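Local coordinates for protein alanine racemase, biosynthetic (PDB 6A2F) that belongs to the alanine racemase family, joining an N-terminal TIM-barrel domain that carries a pyridoxal phosphate cofactor to a C-terminal domain rich in beta strands, at residues L328-V333 and Y342-K347; S86-A91 and L96-Q101; Q173-F178 and I200-M205; V120-D125 and L131-A136; L19-R22 and Q28-A31. All blocks are in the same frame, centred on the assembly; numbering follows the deposited sequence.

Contact 1: L328-V333 and Y342-K347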
# COMPACT_ATOMS: atom_id res chain seq x y z
N LEU A 328 4.54 -18.60 8.19
CA LEU A 328 5.25 -17.45 8.74
C LEU A 328 4.26 -16.34 9.02
O LEU A 328 3.55 -15.89 8.12
CB LEU A 328 6.34 -16.98 7.77
CG LEU A 328 7.08 -15.66 8.03
CD1 LEU A 328 7.85 -15.66 9.34
CD2 LEU A 328 8.01 -15.34 6.86
N SER A 329 4.21 -15.90 10.28
CA SER A 329 3.18 -14.96 10.73
C SER A 329 3.39 -13.56 10.18
O SER A 329 4.49 -13.00 10.25
CB SER A 329 3.12 -14.93 12.26
OG SER A 329 2.06 -14.10 12.70
N VAL A 330 2.31 -13.00 9.64
CA VAL A 330 2.31 -11.62 9.15
C VAL A 330 2.77 -10.69 10.28
O VAL A 330 3.41 -9.66 10.03
CB VAL A 330 0.92 -11.22 8.57
CG1 VAL A 330 -0.19 -11.29 9.61
CG2 VAL A 330 0.97 -9.85 7.92
N ASP A 331 2.48 -11.09 11.51
CA ASP A 331 2.87 -10.34 12.71
C ASP A 331 4.38 -10.32 12.91
O ASP A 331 4.94 -9.28 13.24
CB ASP A 331 2.14 -10.87 13.94
CG ASP A 331 0.64 -10.75 13.82
OD1 ASP A 331 0.17 -9.68 13.36
OD2 ASP A 331 -0.08 -11.71 14.16
N GLU A 332 5.04 -11.46 12.69
CA GLU A 332 6.50 -11.52 12.79
C GLU A 332 7.16 -10.65 11.73
O GLU A 332 8.08 -9.88 12.03
CB GLU A 332 7.02 -12.96 12.71
CG GLU A 332 8.45 -13.13 13.21
CD GLU A 332 9.10 -14.44 12.80
OE1 GLU A 332 8.40 -15.48 12.74
OE2 GLU A 332 10.32 -14.45 12.55
N VAL A 333 6.67 -10.76 10.49
CA VAL A 333 7.22 -9.98 9.37
C VAL A 333 7.03 -8.48 9.62
O VAL A 333 7.96 -7.70 9.43
CB VAL A 333 6.60 -10.39 8.01
CG1 VAL A 333 7.19 -9.58 6.87
CG2 VAL A 333 6.83 -11.87 7.75
N TYR A 342 -1.77 -5.18 10.65
CA TYR A 342 -2.75 -4.29 10.05
C TYR A 342 -2.27 -3.74 8.71
O TYR A 342 -2.95 -3.86 7.69
CB TYR A 342 -3.04 -3.10 10.96
CG TYR A 342 -3.68 -3.36 12.30
CD1 TYR A 342 -5.06 -3.53 12.42
CD2 TYR A 342 -2.92 -3.36 13.47
CE1 TYR A 342 -5.65 -3.74 13.66
CE2 TYR A 342 -3.49 -3.57 14.71
CZ TYR A 342 -4.85 -3.76 14.80
OH TYR A 342 -5.42 -3.96 16.04
N GLU A 343 -1.08 -3.13 8.72
CA GLU A 343 -0.57 -2.41 7.55
C GLU A 343 -0.25 -3.34 6.39
O GLU A 343 -0.63 -3.06 5.25
CB GLU A 343 0.64 -1.55 7.91
CG GLU A 343 1.07 -0.66 6.74
CD GLU A 343 2.20 0.32 7.07
OE1 GLU A 343 3.07 0.01 7.91
OE2 GLU A 343 2.20 1.41 6.46
N LEU A 344 0.45 -4.44 6.69
CA LEU A 344 0.83 -5.40 5.66
C LEU A 344 -0.38 -6.01 4.98
O LEU A 344 -0.42 -6.09 3.75
CB LEU A 344 1.74 -6.48 6.24
CG LEU A 344 3.26 -6.23 6.26
CD1 LEU A 344 3.63 -4.94 6.98
CD2 LEU A 344 3.97 -7.42 6.91
N LEU A 345 -1.37 -6.42 5.77
CA LEU A 345 -2.59 -7.05 5.26
C LEU A 345 -3.45 -6.09 4.43
O LEU A 345 -3.84 -6.42 3.31
CB LEU A 345 -3.43 -7.64 6.41
CG LEU A 345 -2.90 -8.85 7.19
CD1 LEU A 345 -3.83 -9.19 8.34
CD2 LEU A 345 -2.72 -10.06 6.28
N SER A 346 -3.72 -4.91 4.97
CA SER A 346 -4.65 -3.98 4.32
C SER A 346 -4.06 -3.23 3.12
O SER A 346 -4.80 -2.57 2.39
CB SER A 346 -5.25 -3.00 5.33
OG SER A 346 -4.29 -2.07 5.74
N LYS A 347 -2.75 -3.35 2.92
CA LYS A 347 -2.09 -2.66 1.81
C LYS A 347 -1.66 -3.55 0.64
O LYS A 347 -0.99 -3.08 -0.29
CB LYS A 347 -0.92 -1.81 2.29
CG LYS A 347 -1.36 -0.45 2.77
CD LYS A 347 -0.27 0.59 2.54
CE LYS A 347 0.42 0.95 3.83
NZ LYS A 347 1.11 2.27 3.70
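Val-330 and Val-333 are the residues of 328-333 that touch helix 341-346, and both meet Leu-344. Just ahead of them, Ser-329 is the N-cap of helix 330-336. Its OG accepts a bond from Asp-331 N at 3.3 Å. Val-330 follows, with its CA-CB bond directed at the other helix. Its CG2 stands anti to the backbone N, because CG1 has chi1 62°. Val-330 CG2 lies 3.8 Å from Leu-344 CB and 4.0 Å from Leu-345 CD2. The side chains of Val-330 and Leu-344 run past each other in opposite senses. The contact joins two short successive helices of the C-terminal domain. Tyr-342, on the second one, lines a D-lysine pocket and bonds through OH to the phosphate of the modified residue at position 34. The CB of Asp-331 points away from the partner helix, and its carboxylate binds Ser-217 OG and Thr-218 N. Glu-332 makes a salt bridge to Arg-293. One turn after Val-330, Val-333 sends CG1 to Leu-344 CD2 at 3.9 Å, the two side chains crossing at about a right angle. On the partner helix, Ser-346 OG donates to Tyr-342 O at 3.0 Å, from above the carbonyl plane. Ser-346 N reaches the same oxygen from the other face.

Contact 2: S86-A91 and L96-Q101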
# COMPACT_ATOMS: atom_id res chain seq x y z
N SER A 86 -25.06 15.42 2.24
CA SER A 86 -25.70 14.69 1.15
C SER A 86 -25.68 13.17 1.34
O SER A 86 -26.39 12.45 0.64
CB SER A 86 -25.06 15.07 -0.19
OG SER A 86 -23.68 14.73 -0.22
N GLU A 87 -24.87 12.69 2.29
CA GLU A 87 -24.77 11.26 2.55
C GLU A 87 -26.00 10.68 3.25
O GLU A 87 -26.38 9.53 3.00
CB GLU A 87 -23.50 10.93 3.34
CG GLU A 87 -22.23 10.98 2.50
CD GLU A 87 -20.99 10.49 3.21
OE1 GLU A 87 -19.89 10.61 2.63
OE2 GLU A 87 -21.08 9.97 4.35
N TYR A 88 -26.64 11.48 4.10
CA TYR A 88 -27.73 10.99 4.95
C TYR A 88 -28.89 10.33 4.20
O TYR A 88 -29.36 9.26 4.62
CB TYR A 88 -28.23 12.08 5.90
CG TYR A 88 -27.21 12.43 6.95
CD1 TYR A 88 -27.02 11.61 8.07
CD2 TYR A 88 -26.39 13.55 6.81
CE1 TYR A 88 -26.07 11.92 9.03
CE2 TYR A 88 -25.44 13.87 7.76
CZ TYR A 88 -25.28 13.05 8.87
OH TYR A 88 -24.33 13.36 9.81
N ALA A 89 -29.33 10.95 3.11
CA ALA A 89 -30.40 10.36 2.28
C ALA A 89 -30.03 8.95 1.78
O ALA A 89 -30.86 8.05 1.80
CB ALA A 89 -30.75 11.27 1.11
N LEU A 90 -28.77 8.77 1.38
CA LEU A 90 -28.29 7.46 0.95
C LEU A 90 -28.16 6.48 2.12
O LEU A 90 -28.52 5.31 1.99
CB LEU A 90 -26.99 7.56 0.16
CG LEU A 90 -26.45 6.27 -0.48
CD1 LEU A 90 -27.51 5.45 -1.21
CD2 LEU A 90 -25.30 6.60 -1.42
N ALA A 91 -27.66 6.96 3.26
CA ALA A 91 -27.57 6.15 4.48
C ALA A 91 -28.94 5.65 4.91
O ALA A 91 -29.06 4.53 5.42
CB ALA A 91 -26.92 6.95 5.61
N LEU A 96 -28.74 2.16 7.41
CA LEU A 96 -27.47 2.05 8.12
C LEU A 96 -27.55 2.61 9.53
O LEU A 96 -28.36 3.49 9.82
CB LEU A 96 -26.37 2.78 7.34
CG LEU A 96 -26.12 2.39 5.89
CD1 LEU A 96 -25.01 3.25 5.31
CD2 LEU A 96 -25.76 0.91 5.76
N ASP A 97 -26.70 2.07 10.40
CA ASP A 97 -26.50 2.62 11.73
C ASP A 97 -25.56 3.80 11.63
O ASP A 97 -24.46 3.69 11.08
CB ASP A 97 -25.91 1.58 12.68
CG ASP A 97 -26.93 0.60 13.19
OD1 ASP A 97 -27.98 0.40 12.54
OD2 ASP A 97 -26.68 0.01 14.26
N LEU A 98 -25.99 4.94 12.16
CA LEU A 98 -25.19 6.15 12.10
C LEU A 98 -24.38 6.35 13.37
O LEU A 98 -24.76 5.89 14.45
CB LEU A 98 -26.08 7.37 11.84
CG LEU A 98 -26.97 7.35 10.60
CD1 LEU A 98 -27.77 8.64 10.53
CD2 LEU A 98 -26.17 7.13 9.32
N VAL A 99 -23.24 7.01 13.21
CA VAL A 99 -22.44 7.50 14.32
C VAL A 99 -22.46 9.03 14.31
O VAL A 99 -22.38 9.66 13.25
CB VAL A 99 -20.99 6.96 14.26
CG1 VAL A 99 -20.02 7.86 15.01
CG2 VAL A 99 -20.92 5.55 14.84
N ILE A 100 -22.61 9.62 15.50
CA ILE A 100 -22.41 11.06 15.70
C ILE A 100 -21.25 11.30 16.68
O ILE A 100 -21.30 10.85 17.82
CB ILE A 100 -23.70 11.78 16.16
CG1 ILE A 100 -24.79 11.66 15.08
CG2 ILE A 100 -23.41 13.24 16.46
CD1 ILE A 100 -26.17 12.08 15.54
N GLN A 101 -20.21 11.99 16.20
CA GLN A 101 -18.95 12.20 16.93
C GLN A 101 -18.71 13.65 17.31
O GLN A 101 -17.95 13.92 18.23
CB GLN A 101 -17.76 11.83 16.05
CG GLN A 101 -17.75 10.42 15.53
CD GLN A 101 -16.89 10.27 14.30
OE1 GLN A 101 -16.62 11.23 13.58
NE2 GLN A 101 -16.46 9.04 14.04
O HOH W 1 -23.50 10.73 10.87
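Leu-96 and Leu-98 face Ala-91 and Tyr-88 where helix 87-93 turns back into strand 98-100. The Leu-96 side chain can be followed outward. Leu-96 CB lies 3.7 Å from Ala-91 O. Leu-96 CG is anti to the carbonyl carbon (chi1 -56°), and this keeps it beside the same oxygen, also at 3.7 Å from Ala-91 O. Leu-96 CD1 then passes the helix backbone, 4.0 Å from Ala-91 CA. The main chain ties this point down: Leu-96 N donates to Ala-91 O at 3.1 Å, with an N-H...O angle of 153°. The donor sits nearly in line with the C=O bond. Two residues on, Leu-98 splits its methyls between two partners. Leu-98 CD2 meets Ala-91 CB at 3.8 Å. Leu-98 CD1 comes to the edge of the Tyr-88 ring, in the ring plane, 3.9 Å from Tyr-88 CD1. Helix 103-112 packs against the same tyrosine through Gln-105, Ala-108 and Ala-112. Beyond the ring, one water joins the two segments. The water oxygen lies 3.0 Å from Tyr-88 OH and donates to Val-99 O at 2.8 Å. The helix and strand belong to the barrel of the N-terminal domain, and strand 98-100 runs beside strand 118-123. The contact is mainly apolar. A single direct hydrogen bond fixes the turn at one end, and at the other the water gives the hydroxyl of the buried Tyr-88 a polar partner.

Contact 3: Q173-F178 and I200-M205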
# COMPACT_ATOMS: atom_id res chain seq x y z
N GLN A 173 -8.65 4.51 32.61
CA GLN A 173 -9.24 5.84 32.45
C GLN A 173 -10.38 5.83 31.43
O GLN A 173 -11.43 6.43 31.67
CB GLN A 173 -8.20 6.86 32.00
CG GLN A 173 -7.31 7.42 33.09
CD GLN A 173 -6.40 8.51 32.56
OE1 GLN A 173 -6.84 9.45 31.90
NE2 GLN A 173 -5.10 8.38 32.84
N GLN A 174 -10.15 5.16 30.30
CA GLN A 174 -11.12 5.12 29.20
C GLN A 174 -12.37 4.34 29.59
O GLN A 174 -13.49 4.71 29.24
CB GLN A 174 -10.50 4.53 27.93
CG GLN A 174 -9.54 5.47 27.22
CD GLN A 174 -9.13 4.97 25.86
OE1 GLN A 174 -8.14 4.25 25.72
NE2 GLN A 174 -9.88 5.36 24.83
N LEU A 175 -12.16 3.26 30.34
CA LEU A 175 -13.23 2.39 30.81
C LEU A 175 -14.10 3.12 31.84
O LEU A 175 -15.33 3.04 31.80
CB LEU A 175 -12.63 1.10 31.38
CG LEU A 175 -13.40 -0.22 31.61
CD1 LEU A 175 -13.41 -0.60 33.08
CD2 LEU A 175 -14.81 -0.24 31.02
N GLU A 176 -13.44 3.85 32.75
CA GLU A 176 -14.14 4.65 33.76
C GLU A 176 -14.95 5.78 33.14
O GLU A 176 -16.06 6.07 33.60
CB GLU A 176 -13.15 5.20 34.80
CG GLU A 176 -12.78 4.20 35.89
CD GLU A 176 -11.58 4.63 36.72
OE1 GLU A 176 -11.30 5.86 36.80
OE2 GLU A 176 -10.91 3.75 37.29
N SER A 177 -14.39 6.41 32.11
CA SER A 177 -15.08 7.45 31.36
C SER A 177 -16.37 6.89 30.73
O SER A 177 -17.43 7.49 30.86
CB SER A 177 -14.17 8.02 30.28
OG SER A 177 -14.87 8.91 29.43
N PHE A 178 -16.24 5.75 30.06
CA PHE A 178 -17.36 5.05 29.44
C PHE A 178 -18.43 4.70 30.47
O PHE A 178 -19.60 5.03 30.28
CB PHE A 178 -16.85 3.78 28.73
CG PHE A 178 -17.87 3.12 27.82
CD1 PHE A 178 -18.84 2.27 28.34
CD2 PHE A 178 -17.84 3.34 26.45
CE1 PHE A 178 -19.77 1.66 27.50
CE2 PHE A 178 -18.76 2.74 25.61
CZ PHE A 178 -19.73 1.89 26.14
N ILE A 200 -10.21 -7.67 27.87
CA ILE A 200 -10.95 -6.75 28.76
C ILE A 200 -12.45 -7.09 28.81
O ILE A 200 -13.26 -6.37 28.21
CB ILE A 200 -10.80 -5.25 28.36
CG1 ILE A 200 -9.43 -4.94 27.72
CG2 ILE A 200 -11.11 -4.33 29.54
CD1 ILE A 200 -8.22 -5.12 28.61
N PRO A 201 -12.84 -8.17 29.53
CA PRO A 201 -14.26 -8.57 29.57
C PRO A 201 -15.22 -7.46 30.03
O PRO A 201 -16.38 -7.45 29.60
CB PRO A 201 -14.28 -9.77 30.53
CG PRO A 201 -12.99 -9.70 31.28
CD PRO A 201 -12.00 -9.07 30.35
N ALA A 202 -14.74 -6.55 30.87
CA ALA A 202 -15.52 -5.38 31.31
C ALA A 202 -15.89 -4.43 30.16
O ALA A 202 -16.81 -3.62 30.28
CB ALA A 202 -14.77 -4.62 32.40
N ALA A 203 -15.16 -4.53 29.04
CA ALA A 203 -15.41 -3.69 27.88
C ALA A 203 -16.37 -4.33 26.88
O ALA A 203 -16.74 -3.69 25.89
CB ALA A 203 -14.10 -3.34 27.19
N HIS A 204 -16.77 -5.57 27.14
CA HIS A 204 -17.59 -6.34 26.20
C HIS A 204 -18.94 -5.70 25.90
O HIS A 204 -19.39 -5.72 24.75
CB HIS A 204 -17.77 -7.80 26.67
CG HIS A 204 -16.53 -8.63 26.56
ND1 HIS A 204 -16.44 -9.91 27.07
CD2 HIS A 204 -15.32 -8.37 26.01
CE1 HIS A 204 -15.24 -10.41 26.82
NE2 HIS A 204 -14.54 -9.49 26.18
N MET A 205 -19.58 -5.15 26.93
CA MET A 205 -20.86 -4.44 26.78
C MET A 205 -21.89 -5.23 25.95
O MET A 205 -22.14 -6.39 26.24
CB MET A 205 -20.63 -3.02 26.22
CG MET A 205 -19.69 -2.17 27.06
SD MET A 205 -20.38 -1.78 28.69
CE MET A 205 -18.93 -1.18 29.54
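Helix 169-179 presents Leu-175 and Phe-178 to the turn 200-205, and the nearest CA atoms, those of Leu-175 and Ala-203, are 7.1 Å apart. The turn is shaped by two backbone bonds, Ala-203 N to Ile-200 O at 2.8 Å and His-204 N to Pro-201 O at 3.1 Å. The His-204 ring lies against the turn itself, with Pro-201 CA above the centre of one face, and its NE2 bonds to Val-197 O. No hydrogen bond crosses the contact. Leu-175 reaches over with both methyls. Leu-175 CD2 lies 4.0 Å from Ala-202 O, and Leu-175 CD1 lies 4.3 Å from Ala-202 CB, on the side where Ala-202 is exposed. Phe-178 carries the deeper part. Its CG is anti to the backbone N (chi1 -168°), which extends the ring from the helix toward Met-205. The methionine chain bends at its second torsion (chi2 -66°), which lays CG, SD and CE along the CZ-CE1-CD1 side of the ring. Met-205 CE is 3.6 Å from Phe-178 CE1. Met-205 SD stands 4.9 Å from the centroid of the Phe-178 ring, 64° off the ring normal, an oblique approach. The two side chains pass each other in opposite directions. Arg-189 of strand 189-190 touches both of them. This is a Met-aromatic contact within the TIM-barrel domain, joining a helix of the barrel to the turn that leads from helix 194-199 into strand 207-208.

Contact 4: V120-D125 and L131-A136. With MLI (malonate ion), chain C.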
# COMPACT_ATOMS: atom_id res chain seq x y z
N VAL A 120 -28.70 5.24 16.03
CA VAL A 120 -27.70 6.27 16.22
C VAL A 120 -26.77 5.86 17.36
O VAL A 120 -27.22 5.56 18.46
CB VAL A 120 -28.35 7.64 16.52
CG1 VAL A 120 -27.29 8.69 16.85
CG2 VAL A 120 -29.20 8.11 15.34
N TRP A 121 -25.47 5.84 17.07
CA TRP A 121 -24.44 5.57 18.06
C TRP A 121 -23.68 6.86 18.34
O TRP A 121 -23.03 7.42 17.45
CB TRP A 121 -23.46 4.51 17.55
CG TRP A 121 -24.07 3.16 17.29
CD1 TRP A 121 -24.90 2.82 16.25
CD2 TRP A 121 -23.89 1.96 18.06
NE1 TRP A 121 -25.25 1.49 16.34
CE2 TRP A 121 -24.65 0.94 17.44
CE3 TRP A 121 -23.17 1.66 19.23
CZ2 TRP A 121 -24.70 -0.37 17.95
CZ3 TRP A 121 -23.22 0.35 19.73
CH2 TRP A 121 -23.98 -0.64 19.08
N LEU A 122 -23.79 7.35 19.57
CA LEU A 122 -23.08 8.54 20.00
C LEU A 122 -21.68 8.14 20.41
O LEU A 122 -21.51 7.22 21.22
CB LEU A 122 -23.79 9.22 21.18
CG LEU A 122 -25.10 9.97 20.93
CD1 LEU A 122 -25.73 10.39 22.25
CD2 LEU A 122 -24.87 11.18 20.04
N LYS A 123 -20.68 8.81 19.86
CA LYS A 123 -19.30 8.46 20.13
C LYS A 123 -18.69 9.30 21.24
O LYS A 123 -18.60 10.53 21.13
CB LYS A 123 -18.44 8.54 18.87
CG LYS A 123 -17.02 8.01 19.08
CD LYS A 123 -16.23 7.92 17.78
CE LYS A 123 -16.76 6.83 16.88
NZ LYS A 123 -15.97 6.76 15.62
N LEU A 124 -18.27 8.62 22.29
CA LEU A 124 -17.51 9.23 23.37
C LEU A 124 -16.03 9.21 23.03
O LEU A 124 -15.48 8.17 22.65
CB LEU A 124 -17.76 8.46 24.67
CG LEU A 124 -16.88 8.79 25.88
CD1 LEU A 124 -17.21 10.17 26.45
CD2 LEU A 124 -17.02 7.71 26.93
N ASP A 125 -15.36 10.32 23.29
CA ASP A 125 -13.93 10.36 23.15
C ASP A 125 -13.50 10.12 24.59
O ASP A 125 -13.67 10.97 25.45
CB ASP A 125 -13.45 11.73 22.68
CG ASP A 125 -11.94 11.88 22.74
OD1 ASP A 125 -11.25 10.88 22.93
OD2 ASP A 125 -11.46 13.01 22.59
N LEU A 131 -11.62 11.45 17.56
CA LEU A 131 -13.06 11.53 17.31
C LEU A 131 -13.85 11.39 18.61
O LEU A 131 -13.39 10.77 19.56
CB LEU A 131 -13.49 10.44 16.33
CG LEU A 131 -12.90 10.45 14.91
CD1 LEU A 131 -13.41 9.23 14.17
CD2 LEU A 131 -13.25 11.71 14.14
N GLY A 132 -15.05 11.98 18.64
CA GLY A 132 -15.96 11.82 19.78
C GLY A 132 -16.16 13.05 20.64
O GLY A 132 -15.35 13.98 20.62
N PHE A 133 -17.26 13.06 21.40
CA PHE A 133 -17.59 14.13 22.34
C PHE A 133 -16.89 13.93 23.69
O PHE A 133 -16.52 12.80 24.04
CB PHE A 133 -19.10 14.15 22.62
CG PHE A 133 -19.96 14.45 21.42
CD1 PHE A 133 -20.05 15.74 20.92
CD2 PHE A 133 -20.71 13.44 20.82
CE1 PHE A 133 -20.86 16.02 19.82
CE2 PHE A 133 -21.52 13.71 19.72
CZ PHE A 133 -21.59 15.00 19.23
N ASP A 134 -16.72 15.01 24.44
CA ASP A 134 -16.41 14.91 25.87
C ASP A 134 -17.68 14.47 26.63
O ASP A 134 -18.78 14.53 26.07
CB ASP A 134 -15.82 16.23 26.44
CG ASP A 134 -16.76 17.43 26.27
OD1 ASP A 134 -17.95 17.36 26.66
OD2 ASP A 134 -16.29 18.48 25.77
N PRO A 135 -17.53 14.00 27.89
CA PRO A 135 -18.73 13.53 28.60
C PRO A 135 -19.89 14.55 28.66
O PRO A 135 -21.04 14.16 28.46
CB PRO A 135 -18.20 13.21 30.00
CG PRO A 135 -16.79 12.82 29.76
CD PRO A 135 -16.30 13.70 28.64
N ALA A 136 -19.59 15.83 28.88
CA ALA A 136 -20.64 16.86 28.98
C ALA A 136 -21.43 17.02 27.68
O ALA A 136 -22.66 17.06 27.70
CB ALA A 136 -20.05 18.19 29.44
C1 MLI C . -11.17 6.42 17.60
C2 MLI C . -12.38 6.18 16.73
C3 MLI C . -10.65 7.82 17.39
O6 MLI C . -12.21 5.74 15.57
O7 MLI C . -13.50 6.43 17.21
O8 MLI C . -9.73 8.01 16.56
O9 MLI C . -11.15 8.74 18.08
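Lys-123 starts anti to its own N (chi1 -173°), runs straight, then bends at chi3 (-70°), which carries NZ past Leu-131 to a malonate ion. Lys-123 NZ donates to malonate O7 at 3.0 Å and also bonds to Leu-79 O. Leu-131 CD1 lies 3.8 Å from Lys-123 NZ, and the two side chains meet at a slant. Leu-131 N holds the other carboxylate, donating to malonate O9 at 2.8 Å. Next to it along the chain, the backbones form a single beta bridge between Leu-124 and Phe-133. Phe-133 N donates to Lys-123 O at 2.9 Å, and Asp-125 N donates to Phe-133 O at 2.8 Å. Gly-132 CA sits only 3.2 Å from Lys-123 O. At its phi of 110° a side chain would be jammed against the carbonyl O of Leu-131 and would also run into Asp-125 N and Leu-124 C, so this backbone calls for glycine. Asp-125 CB packs 3.3 Å from Leu-131 O, and its carboxylate makes a salt bridge to Arg-244 of the second subunit. The Phe-133 ring meets Leu-122 CD2. The segments belong to the beta-alpha-beta unit of strand 118-123, helix 135-145 and strand 151-157. The malonate, probably from the crystallisation liquor, is also bound by Arg-130, a residue of a D-lysine pocket. A lysine ammonium group, a main-chain N-H and a guanidinium thus gather round one anion, consistent with a site that accepts carboxylates.

Contact 5: L19-R22 and Q28-A31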
# COMPACT_ATOMS: atom_id res chain seq x y z
N LEU A 19 -14.74 -17.55 17.45
CA LEU A 19 -13.87 -17.42 18.60
C LEU A 19 -14.09 -16.08 19.31
O LEU A 19 -14.07 -16.01 20.54
CB LEU A 19 -12.40 -17.57 18.17
CG LEU A 19 -11.33 -17.77 19.25
CD1 LEU A 19 -10.19 -18.60 18.70
CD2 LEU A 19 -10.81 -16.45 19.80
N ALA A 20 -14.30 -15.02 18.53
CA ALA A 20 -14.59 -13.70 19.08
C ALA A 20 -15.94 -13.70 19.79
O ALA A 20 -16.08 -13.13 20.87
CB ALA A 20 -14.56 -12.64 17.99
N LYS A 21 -16.93 -14.35 19.18
CA LYS A 21 -18.26 -14.46 19.77
C LYS A 21 -18.26 -15.25 21.08
O LYS A 21 -18.99 -14.91 22.02
CB LYS A 21 -19.26 -15.04 18.77
CG LYS A 21 -19.88 -13.98 17.86
CD LYS A 21 -21.00 -14.55 17.00
CE LYS A 21 -22.23 -14.97 17.79
NZ LYS A 21 -22.79 -13.87 18.61
N ARG A 22 -17.41 -16.27 21.15
CA ARG A 22 -17.28 -17.13 22.33
C ARG A 22 -16.70 -16.40 23.56
O ARG A 22 -16.91 -16.83 24.70
CB ARG A 22 -16.46 -18.39 21.98
CG ARG A 22 -16.30 -19.42 23.09
CD ARG A 22 -17.58 -20.19 23.40
NE ARG A 22 -17.28 -21.34 24.27
CZ ARG A 22 -18.15 -22.29 24.61
NH1 ARG A 22 -19.41 -22.25 24.18
NH2 ARG A 22 -17.76 -23.28 25.40
N GLN A 28 -23.52 -9.64 21.26
CA GLN A 28 -23.43 -9.60 19.80
C GLN A 28 -22.04 -9.15 19.34
O GLN A 28 -21.30 -8.52 20.10
CB GLN A 28 -24.49 -8.66 19.22
CG GLN A 28 -25.92 -8.94 19.66
CD GLN A 28 -26.49 -10.19 19.02
OE1 GLN A 28 -26.71 -10.24 17.80
NE2 GLN A 28 -26.73 -11.20 19.83
N ALA A 29 -21.68 -9.48 18.10
CA ALA A 29 -20.40 -9.03 17.54
C ALA A 29 -20.51 -8.46 16.13
O ALA A 29 -21.07 -9.10 15.23
CB ALA A 29 -19.38 -10.16 17.59
N PHE A 30 -19.99 -7.25 15.94
CA PHE A 30 -19.80 -6.68 14.61
C PHE A 30 -18.60 -7.35 13.95
O PHE A 30 -17.55 -7.49 14.58
CB PHE A 30 -19.50 -5.18 14.68
CG PHE A 30 -20.71 -4.31 14.87
CD1 PHE A 30 -21.65 -4.16 13.86
CD2 PHE A 30 -20.88 -3.60 16.06
CE1 PHE A 30 -22.76 -3.34 14.04
CE2 PHE A 30 -21.98 -2.78 16.24
CZ PHE A 30 -22.92 -2.65 15.23
N ALA A 31 -18.76 -7.78 12.70
CA ALA A 31 -17.60 -8.13 11.89
C ALA A 31 -17.09 -6.85 11.24
O ALA A 31 -17.76 -6.27 10.39
CB ALA A 31 -17.97 -9.17 10.84
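Lys-21 meets Ala-29 through one methylene, with Lys-21 CG 3.9 Å from Ala-29 CB. The alanine CA-CB bond points at the helix. The lysine's own CB starts off to one side, and the rest of the chain brings it across. It is extended at chi2, then folds twice, at chi3 (67°) and again at chi4 (56°). The two bends curl the amine back toward the start of strand 28-32. Lys-21 NZ comes to 4.5 Å from Gln-28 CA, a loose approach to the backbone. Gln-28 points its CB away from the helix and is partly exposed, and its side chain also touches Asp-54 and Trp-207. Ala-29 is buried, and Leu-208 of the neighbouring strand 207-208 touches it too. Helix 10-22 and strand 28-32 follow each other in the N-terminal TIM-barrel domain, joined by a short connection. No hydrogen bond links the two segments directly. Asp-54 OD2 accepts a hydrogen bond from Ala-29 N and forms a salt bridge with Lys-21 NZ, so one carboxylate oxygen links Lys-21 of the helix to the strand. The lysine charge would thereby be partly balanced, while its CG rests against the Ala-29 methyl.

Along the chain the order is contact 5, contact 2, contact 4, contact 3 and contact 1. The first four lie in the N-terminal TIM-barrel domain. Contact 1 lies in the C-terminal domain, about 22 to 32 Å from the others, centre to centre. Contacts 2 and 4 are neighbours, with centres about 16 Å apart, because strands 98-100 and 118-123 pair in one parallel sheet. Contact 4 also packs on contact 3, where Leu-124 touches helix 169-179, and on contact 5, through Trp-121 and Phe-30. Contacts 2 and 5 do not touch, though their nearest atoms are about 5 Å apart. The barrel contacts thus form a linked group centred on contact 4. Contacts 1, 2 and 4 also reach the second subunit.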